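PDB 3SC6: dTDP-4-dehydrorhamnose reductase from Bacillus anthracis, which catalyses the NADPH-dependent reduction of dTDP-4-dehydro-L-rhamnose to dTDP-L-rhamnose, the last step in making this activated sugar. Local coordinates for residues A[6-17]-A[55-64]; A[223-231]-A[273-281]. One frame throughout, in Å; residues are numbered along the deposited sequence.

Interaction 1: residues A[6-17]-A[55-64]. With NAP (NADP nicotinamide-adenine-dinucleotide phosphate), chain G.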
# COMPACT_ATOMS: atom_id res chain seq x y z
N GLU A 6 -6.24 -11.95 20.81
CA GLU A 6 -6.85 -10.79 20.17
C GLU A 6 -7.56 -11.08 18.84
O GLU A 6 -7.30 -12.09 18.19
CB GLU A 6 -5.84 -9.65 20.05
CG GLU A 6 -5.34 -9.19 21.42
CD GLU A 6 -4.33 -8.07 21.34
OE1 GLU A 6 -4.01 -7.63 20.22
OE2 GLU A 6 -3.85 -7.64 22.41
N ARG A 7 -8.43 -10.16 18.45
CA ARG A 7 -9.23 -10.27 17.23
C ARG A 7 -8.82 -9.19 16.25
O ARG A 7 -8.69 -8.04 16.65
CB ARG A 7 -10.64 -9.95 17.68
CG ARG A 7 -11.00 -10.74 18.90
CD ARG A 7 -12.15 -10.10 19.59
NE ARG A 7 -12.25 -10.66 20.92
CZ ARG A 7 -12.97 -10.13 21.90
NH1 ARG A 7 -12.98 -10.71 23.09
NH2 ARG A 7 -13.65 -9.01 21.69
N VAL A 8 -8.66 -9.54 14.98
CA VAL A 8 -8.26 -8.56 13.98
C VAL A 8 -9.15 -8.63 12.75
O VAL A 8 -9.40 -9.71 12.22
CB VAL A 8 -6.80 -8.78 13.51
CG1 VAL A 8 -5.85 -8.69 14.68
CG2 VAL A 8 -6.65 -10.12 12.84
N ILE A 9 -9.66 -7.48 12.32
CA ILE A 9 -10.51 -7.41 11.14
C ILE A 9 -9.70 -6.82 9.99
O ILE A 9 -8.93 -5.88 10.19
CB ILE A 9 -11.76 -6.54 11.36
CG1 ILE A 9 -12.71 -7.20 12.36
CG2 ILE A 9 -12.53 -6.36 10.06
CD1 ILE A 9 -14.00 -6.43 12.59
N ILE A 10 -9.87 -7.40 8.80
CA ILE A 10 -9.16 -6.93 7.61
C ILE A 10 -10.18 -6.54 6.54
O ILE A 10 -10.94 -7.38 6.07
CB ILE A 10 -8.23 -8.00 7.03
CG1 ILE A 10 -7.19 -8.42 8.07
CG2 ILE A 10 -7.53 -7.48 5.80
CD1 ILE A 10 -6.21 -9.46 7.58
N THR A 11 -10.19 -5.26 6.17
CA THR A 11 -11.11 -4.78 5.15
C THR A 11 -10.42 -4.86 3.78
O THR A 11 -9.29 -4.42 3.63
CB THR A 11 -11.57 -3.34 5.43
OG1 THR A 11 -10.43 -2.46 5.42
CG2 THR A 11 -12.26 -3.25 6.79
N GLY A 12 -11.11 -5.41 2.79
CA GLY A 12 -10.55 -5.55 1.44
C GLY A 12 -9.60 -6.75 1.43
O GLY A 12 -8.49 -6.66 0.91
N ALA A 13 -10.06 -7.86 2.01
CA ALA A 13 -9.29 -9.10 2.11
C ALA A 13 -8.91 -9.78 0.79
O ALA A 13 -7.96 -10.56 0.77
CB ALA A 13 -10.02 -10.08 3.01
N ASN A 14 -9.66 -9.52 -0.28
CA ASN A 14 -9.35 -10.15 -1.58
C ASN A 14 -8.28 -9.43 -2.40
O ASN A 14 -7.81 -9.97 -3.40
CB ASN A 14 -10.61 -10.34 -2.42
CG ASN A 14 -11.60 -11.29 -1.79
OD1 ASN A 14 -11.37 -11.81 -0.69
ND2 ASN A 14 -12.71 -11.53 -2.47
N GLY A 15 -7.89 -8.23 -1.97
CA GLY A 15 -6.87 -7.45 -2.68
C GLY A 15 -5.47 -7.98 -2.46
O GLY A 15 -5.28 -8.98 -1.76
N GLN A 16 -4.49 -7.31 -3.04
CA GLN A 16 -3.09 -7.71 -2.90
C GLN A 16 -2.65 -7.92 -1.45
O GLN A 16 -2.07 -8.96 -1.14
CB GLN A 16 -2.17 -6.70 -3.59
CG GLN A 16 -2.39 -6.56 -5.08
CD GLN A 16 -1.48 -5.53 -5.72
OE1 GLN A 16 -1.48 -5.35 -6.94
NE2 GLN A 16 -0.68 -4.84 -4.90
N LEU A 17 -2.90 -6.94 -0.58
CA LEU A 17 -2.52 -7.06 0.83
C LEU A 17 -3.38 -8.02 1.62
O LEU A 17 -2.88 -9.00 2.16
CB LEU A 17 -2.55 -5.71 1.56
CG LEU A 17 -1.55 -4.63 1.19
CD1 LEU A 17 -1.80 -3.40 2.05
CD2 LEU A 17 -0.14 -5.16 1.42
N ILE A 55 -18.21 -8.51 16.20
CA ILE A 55 -16.88 -9.09 16.40
C ILE A 55 -16.11 -8.32 17.48
O ILE A 55 -15.39 -8.91 18.28
CB ILE A 55 -16.06 -9.08 15.10
CG1 ILE A 55 -16.79 -9.87 14.01
CG2 ILE A 55 -14.69 -9.68 15.34
CD1 ILE A 55 -16.06 -9.91 12.69
N ARG A 56 -16.29 -7.01 17.48
CA ARG A 56 -15.64 -6.11 18.44
C ARG A 56 -14.16 -6.48 18.54
O ARG A 56 -13.72 -7.11 19.50
CB ARG A 56 -16.36 -6.16 19.78
CG ARG A 56 -15.84 -5.17 20.78
CD ARG A 56 -16.71 -5.13 22.02
NE ARG A 56 -16.26 -4.10 22.95
CZ ARG A 56 -16.87 -3.78 24.08
NH1 ARG A 56 -18.00 -4.39 24.42
NH2 ARG A 56 -16.38 -2.83 24.86
N PRO A 57 -13.38 -6.07 17.52
CA PRO A 57 -11.95 -6.34 17.41
C PRO A 57 -10.99 -5.39 18.11
O PRO A 57 -11.29 -4.22 18.31
CB PRO A 57 -11.72 -6.25 15.91
CG PRO A 57 -12.67 -5.19 15.46
CD PRO A 57 -13.88 -5.30 16.36
N HIS A 58 -9.83 -5.93 18.46
CA HIS A 58 -8.78 -5.18 19.12
C HIS A 58 -8.01 -4.39 18.06
O HIS A 58 -7.55 -3.28 18.32
CB HIS A 58 -7.80 -6.10 19.85
CG HIS A 58 -8.41 -6.89 20.97
ND1 HIS A 58 -8.96 -8.15 20.79
CD2 HIS A 58 -8.54 -6.61 22.29
CE1 HIS A 58 -9.41 -8.60 21.95
NE2 HIS A 58 -9.17 -7.68 22.87
N ILE A 59 -7.88 -4.98 16.88
CA ILE A 59 -7.15 -4.36 15.78
C ILE A 59 -7.94 -4.39 14.48
O ILE A 59 -8.72 -5.31 14.24
CB ILE A 59 -5.82 -5.11 15.55
CG1 ILE A 59 -5.10 -5.35 16.88
CG2 ILE A 59 -4.93 -4.34 14.58
CD1 ILE A 59 -3.82 -6.12 16.75
N ILE A 60 -7.74 -3.38 13.65
CA ILE A 60 -8.41 -3.30 12.36
C ILE A 60 -7.43 -2.83 11.31
O ILE A 60 -6.96 -1.68 11.35
CB ILE A 60 -9.62 -2.35 12.35
CG1 ILE A 60 -10.69 -2.82 13.32
CG2 ILE A 60 -10.22 -2.30 10.95
CD1 ILE A 60 -11.94 -1.94 13.32
N ILE A 61 -7.10 -3.71 10.38
CA ILE A 61 -6.18 -3.38 9.31
C ILE A 61 -7.04 -3.03 8.12
O ILE A 61 -7.61 -3.89 7.45
CB ILE A 61 -5.25 -4.54 8.99
CG1 ILE A 61 -4.50 -4.97 10.25
CG2 ILE A 61 -4.28 -4.13 7.89
CD1 ILE A 61 -3.57 -6.13 10.06
N HIS A 62 -7.15 -1.73 7.86
CA HIS A 62 -7.96 -1.24 6.77
C HIS A 62 -7.21 -1.23 5.44
O HIS A 62 -6.40 -0.34 5.17
CB HIS A 62 -8.43 0.17 7.12
CG HIS A 62 -9.39 0.74 6.13
ND1 HIS A 62 -10.75 0.55 6.24
CD2 HIS A 62 -9.20 1.51 5.04
CE1 HIS A 62 -11.36 1.18 5.26
NE2 HIS A 62 -10.45 1.77 4.51
N CYS A 63 -7.50 -2.23 4.60
CA CYS A 63 -6.85 -2.34 3.29
C CYS A 63 -7.78 -1.94 2.15
O CYS A 63 -7.33 -1.66 1.04
CB CYS A 63 -6.35 -3.76 3.07
SG CYS A 63 -5.16 -4.33 4.32
N ALA A 64 -9.09 -1.91 2.42
CA ALA A 64 -10.08 -1.55 1.40
C ALA A 64 -9.76 -0.19 0.78
O ALA A 64 -9.40 0.76 1.48
CB ALA A 64 -11.48 -1.53 2.01
PA NAP G . -6.28 -3.72 -4.26
O1A NAP G . -7.12 -2.90 -5.21
O2A NAP G . -5.89 -5.13 -4.64
O5B NAP G . -7.01 -3.78 -2.83
C5B NAP G . -8.14 -2.97 -2.53
C4B NAP G . -9.33 -3.88 -2.22
O4B NAP G . -10.41 -3.10 -1.68
C3B NAP G . -9.85 -4.58 -3.47
O3B NAP G . -9.86 -6.00 -3.31
C2B NAP G . -11.26 -4.07 -3.64
O2B NAP G . -12.14 -5.08 -4.14
C1B NAP G . -11.62 -3.63 -2.23
N9A NAP G . -12.78 -2.69 -2.21
C8A NAP G . -13.20 -1.87 -3.19
N7A NAP G . -14.31 -1.22 -2.78
C5A NAP G . -14.59 -1.65 -1.53
C6A NAP G . -15.65 -1.34 -0.55
N6A NAP G . -16.62 -0.43 -0.83
N1A NAP G . -15.62 -1.97 0.65
C2A NAP G . -14.65 -2.87 0.93
N3A NAP G . -13.68 -3.17 0.04
C4A NAP G . -13.63 -2.58 -1.18
O3 NAP G . -4.94 -2.88 -3.91
PN NAP G . -3.97 -3.24 -2.66
O1N NAP G . -2.56 -2.89 -3.06
O2N NAP G . -4.30 -4.61 -2.12
O5D NAP G . -4.44 -2.18 -1.55
C5D NAP G . -3.69 -2.01 -0.35
C4D NAP G . -3.65 -0.54 0.05
O4D NAP G . -2.37 0.03 -0.27
C3D NAP G . -4.71 0.31 -0.65
O3D NAP G . -5.50 1.01 0.31
C2D NAP G . -3.93 1.27 -1.52
O2D NAP G . -4.56 2.56 -1.52
C1D NAP G . -2.54 1.31 -0.90
N1N NAP G . -1.47 1.55 -1.87
C2N NAP G . -1.28 0.71 -2.90
C3N NAP G . -0.26 0.93 -3.83
C7N NAP G . -0.07 -0.03 -4.97
O7N NAP G . -0.87 -0.95 -5.10
N7N NAP G . 0.95 0.12 -5.81
C4N NAP G . 0.57 2.04 -3.67
C5N NAP G . 0.36 2.89 -2.60
C6N NAP G . -0.67 2.62 -1.71
P2B NAP G . -12.66 -5.03 -5.66
O1X NAP G . -13.32 -6.38 -5.83
O2X NAP G . -13.62 -3.86 -5.71
O3X NAP G . -11.41 -4.83 -6.48
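Thr11 and Cys63 meet where two neighbouring parallel strands, 6-11 and 59-62, run out at the cofactor. Upstream the ladder is regular: Ile9 N gives its hydrogen to Ile59 O (3.0 Å), and Ile9 O takes one from Ile61 N at 2.8 Å. This part is buried and tightly packed. On one face Val8 CG1 lies alongside Ile59 CB, the two side chains pointing the same way; on the other, Ile9 CD1 comes against Pro57 CG (3.4 Å). Thr11 holds OG1 between its own N and carbonyl carbon (chi1 62°), and there it receives weak bonds from the N atoms of Cys63 and Ala64, while Cys63 N also bonds to Thr11 O.

The other end is looser and partly open to solvent. His58 ND1 accepts from Arg7 N (3.1 Å), and Glu6 CG sits over that imidazole's face, 3.9 Å from its centroid. Arg7 reaches out extended so that NH2 meets Arg56 O in the guanidinium plane, 2.9 Å away, with His58 CE1 over one guanidinium face.

Past Thr11, the type I turn Gly12-Gly15 carries the first two glycines of the Rossmann GxxGxxG motif. Gln16 N and Leu17 N bond the NADP pyrophosphate oxygens O2A and O2N (3.0 and 3.1 Å), and Ala64 CB touches the adenine. At this contact the pyrophosphate is thus hydrogen-bonded by main-chain N-H groups, not charged side chains.

Interaction 2: residues A[223-231]-A[273-281]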
# COMPACT_ATOMS: atom_id res chain seq x y z
N PHE A 223 14.21 -1.62 -12.50
CA PHE A 223 13.49 -2.65 -11.78
C PHE A 223 13.19 -3.77 -12.77
O PHE A 223 13.41 -4.94 -12.46
CB PHE A 223 12.22 -2.05 -11.16
CG PHE A 223 11.38 -3.02 -10.38
CD1 PHE A 223 11.82 -3.49 -9.16
CD2 PHE A 223 10.11 -3.36 -10.80
CE1 PHE A 223 11.05 -4.35 -8.42
CE2 PHE A 223 9.33 -4.21 -10.06
CZ PHE A 223 9.80 -4.71 -8.87
N ALA A 224 12.75 -3.40 -13.97
CA ALA A 224 12.45 -4.38 -15.00
C ALA A 224 13.68 -5.24 -15.28
O ALA A 224 13.59 -6.46 -15.25
CB ALA A 224 11.98 -3.68 -16.27
N LYS A 225 14.82 -4.60 -15.54
CA LYS A 225 16.06 -5.33 -15.81
C LYS A 225 16.38 -6.34 -14.74
O LYS A 225 16.62 -7.51 -15.02
CB LYS A 225 17.28 -4.41 -15.93
CG LYS A 225 17.32 -3.45 -17.10
CD LYS A 225 18.63 -2.66 -17.04
CE LYS A 225 18.80 -1.70 -18.20
NZ LYS A 225 18.83 -2.39 -19.51
N LYS A 226 16.38 -5.88 -13.49
CA LYS A 226 16.69 -6.76 -12.38
C LYS A 226 15.66 -7.88 -12.16
O LYS A 226 15.98 -8.90 -11.54
CB LYS A 226 17.02 -5.95 -11.12
CG LYS A 226 17.43 -6.80 -9.93
CD LYS A 226 18.01 -5.96 -8.80
CE LYS A 226 19.31 -5.27 -9.23
NZ LYS A 226 19.92 -4.45 -8.14
N ILE A 227 14.44 -7.71 -12.67
CA ILE A 227 13.44 -8.76 -12.52
C ILE A 227 13.88 -9.91 -13.42
O ILE A 227 13.80 -11.08 -13.04
CB ILE A 227 12.02 -8.30 -12.90
CG1 ILE A 227 11.52 -7.25 -11.91
CG2 ILE A 227 11.06 -9.48 -12.85
CD1 ILE A 227 10.12 -6.75 -12.20
N PHE A 228 14.37 -9.57 -14.61
CA PHE A 228 14.83 -10.57 -15.56
C PHE A 228 16.17 -11.14 -15.11
O PHE A 228 16.52 -12.26 -15.46
CB PHE A 228 14.96 -10.01 -16.98
CG PHE A 228 13.69 -9.44 -17.53
CD1 PHE A 228 12.51 -10.17 -17.46
CD2 PHE A 228 13.67 -8.22 -18.16
CE1 PHE A 228 11.33 -9.65 -17.97
CE2 PHE A 228 12.50 -7.70 -18.68
CZ PHE A 228 11.33 -8.43 -18.58
N SER A 229 16.92 -10.36 -14.34
CA SER A 229 18.21 -10.80 -13.83
C SER A 229 17.98 -12.00 -12.93
O SER A 229 18.63 -13.04 -13.10
CB SER A 229 18.91 -9.67 -13.07
OG SER A 229 20.17 -10.10 -12.59
N TYR A 230 17.06 -11.87 -11.96
CA TYR A 230 16.77 -12.98 -11.05
C TYR A 230 15.96 -14.07 -11.75
O TYR A 230 16.09 -15.25 -11.43
CB TYR A 230 16.03 -12.54 -9.78
CG TYR A 230 16.82 -11.63 -8.86
CD1 TYR A 230 17.76 -12.17 -7.99
CD2 TYR A 230 16.57 -10.27 -8.80
CE1 TYR A 230 18.48 -11.36 -7.13
CE2 TYR A 230 17.27 -9.46 -7.93
CZ TYR A 230 18.23 -10.00 -7.10
OH TYR A 230 18.93 -9.19 -6.24
N ALA A 231 15.13 -13.67 -12.71
CA ALA A 231 14.32 -14.63 -13.45
C ALA A 231 15.22 -15.40 -14.42
O ALA A 231 14.85 -16.47 -14.91
CB ALA A 231 13.22 -13.91 -14.21
N TRP A 273 14.69 -2.79 -1.90
CA TRP A 273 13.72 -3.27 -2.88
C TRP A 273 14.33 -4.43 -3.63
O TRP A 273 13.65 -5.38 -4.01
CB TRP A 273 13.34 -2.16 -3.87
CG TRP A 273 14.49 -1.64 -4.69
CD1 TRP A 273 15.30 -0.58 -4.40
CD2 TRP A 273 14.95 -2.16 -5.94
NE1 TRP A 273 16.24 -0.41 -5.39
CE2 TRP A 273 16.04 -1.37 -6.34
CE3 TRP A 273 14.55 -3.23 -6.75
CZ2 TRP A 273 16.74 -1.61 -7.53
CZ3 TRP A 273 15.24 -3.46 -7.92
CH2 TRP A 273 16.32 -2.65 -8.30
N GLU A 274 15.64 -4.34 -3.83
CA GLU A 274 16.42 -5.34 -4.52
C GLU A 274 16.33 -6.64 -3.74
O GLU A 274 16.13 -7.71 -4.31
CB GLU A 274 17.88 -4.87 -4.57
CG GLU A 274 18.05 -3.53 -5.27
CD GLU A 274 19.46 -3.01 -5.24
OE1 GLU A 274 20.34 -3.65 -4.62
OE2 GLU A 274 19.70 -1.93 -5.82
N GLU A 275 16.46 -6.52 -2.43
CA GLU A 275 16.41 -7.64 -1.52
C GLU A 275 14.96 -8.10 -1.29
O GLU A 275 14.71 -9.28 -1.03
CB GLU A 275 17.08 -7.24 -0.21
CG GLU A 275 17.15 -8.31 0.84
CD GLU A 275 17.90 -7.83 2.06
OE1 GLU A 275 18.01 -8.62 3.03
OE2 GLU A 275 18.38 -6.68 2.06
N GLY A 276 14.02 -7.17 -1.38
CA GLY A 276 12.60 -7.49 -1.20
C GLY A 276 12.11 -8.32 -2.36
O GLY A 276 11.24 -9.19 -2.20
N LEU A 277 12.67 -8.06 -3.54
CA LEU A 277 12.31 -8.77 -4.76
C LEU A 277 12.85 -10.20 -4.73
O LEU A 277 12.26 -11.10 -5.32
CB LEU A 277 12.86 -8.02 -5.98
CG LEU A 277 12.59 -8.61 -7.36
CD1 LEU A 277 11.10 -8.77 -7.62
CD2 LEU A 277 13.22 -7.72 -8.43
N GLU A 278 13.98 -10.41 -4.06
CA GLU A 278 14.56 -11.74 -3.99
C GLU A 278 13.60 -12.71 -3.32
O GLU A 278 13.28 -13.76 -3.87
CB GLU A 278 15.86 -11.76 -3.18
CG GLU A 278 16.99 -10.91 -3.70
CD GLU A 278 18.24 -11.04 -2.84
OE1 GLU A 278 18.24 -11.86 -1.90
OE2 GLU A 278 19.23 -10.32 -3.12
N ARG A 279 13.14 -12.34 -2.13
CA ARG A 279 12.23 -13.19 -1.37
C ARG A 279 10.90 -13.42 -2.10
O ARG A 279 10.14 -14.31 -1.74
CB ARG A 279 12.10 -12.70 0.09
CG ARG A 279 11.31 -13.63 1.00
CD ARG A 279 11.48 -13.29 2.50
NE ARG A 279 10.95 -12.00 2.95
CZ ARG A 279 9.75 -11.83 3.51
NH1 ARG A 279 9.37 -10.62 3.90
NH2 ARG A 279 8.94 -12.86 3.71
N PHE A 280 10.63 -12.61 -3.13
CA PHE A 280 9.41 -12.76 -3.91
C PHE A 280 9.49 -14.04 -4.73
O PHE A 280 8.57 -14.85 -4.72
CB PHE A 280 9.19 -11.58 -4.85
CG PHE A 280 8.03 -11.78 -5.77
CD1 PHE A 280 6.75 -11.43 -5.40
CD2 PHE A 280 8.23 -12.33 -7.03
CE1 PHE A 280 5.68 -11.62 -6.25
CE2 PHE A 280 7.17 -12.52 -7.90
CZ PHE A 280 5.89 -12.17 -7.51
N PHE A 281 10.60 -14.21 -5.46
CA PHE A 281 10.79 -15.41 -6.27
C PHE A 281 10.93 -16.65 -5.39
O PHE A 281 10.42 -17.71 -5.72
CB PHE A 281 12.02 -15.30 -7.18
CG PHE A 281 11.91 -14.22 -8.23
CD1 PHE A 281 11.35 -14.49 -9.47
CD2 PHE A 281 12.40 -12.94 -7.99
CE1 PHE A 281 11.26 -13.51 -10.44
CE2 PHE A 281 12.31 -11.95 -8.96
CZ PHE A 281 11.74 -12.24 -10.18
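Trp273 opens the helix 273-281 side of the contact with CG between N and carbonyl carbon (chi1 62°), which brings the six-membered ring of its indole up to Phe223 and Lys226. Trp273 CZ3 meets Phe223 CD1 at 3.6 Å, at the edge of the phenyl ring; the two ring planes are inclined by 60°, an oblique pairing. Lys226 CD rests against the same indole at CH2 (3.7 Å), and the lysine chain, bent at chi3, carries NZ on to the next residue, Glu274. There OE2 stands 3.4 Å from NZ in a long salt bridge.

One turn later Leu277 is the knob of the interface. Its CD2 enters a hole framed by Phe223, Lys226, Ile227 and Tyr230, coming to 3.9 Å from Ile227 CG1. Glu278 follows on the outer side: its CG lies against the end of the Tyr230 ring, with OE2 3.3 Å from Tyr230 OH. Phe281 finishes the run. Its CZ touches Ile227 CG2 at 3.9 Å, Tyr230 CB lies off-centre over its ring in a CH-pi contact, and Ala231 CB approaches its CE1.

The helix axes, 10.7 Å apart, cross at -41°. Phe223 and Trp273 also pack on Pro188, and Phe281 on Ile169, which ties the pair to strand 185-190 and helix 164-172. What joins these helices is chiefly apolar, with the polar groups of Lys226, Glu274, Tyr230 and Glu278 along its more exposed side.

In the fold
Interaction 1 comes first along the chain and is closed before interaction 2 opens; their centres are 29 Å apart, and the nearest atoms stay about 9 Å from each other. Interaction 1 joins two neighbouring strands of the large mixed sheet, in the Rossmann part that holds NADP. Interaction 2 packs helix 220-231 against helix 273-283 toward the C-terminal end, yet it borders the same sheet at strand 185-190. Only interaction 1 of the two touches the cofactor: Gly12, residues 14-17 and 63-64 line the NADP pocket, whereas the side chain of Phe223 is about 10 Å from NADP. That division agrees with a reductase whose C-terminal part probably shapes the sugar-nucleotide side, as in related enzymes.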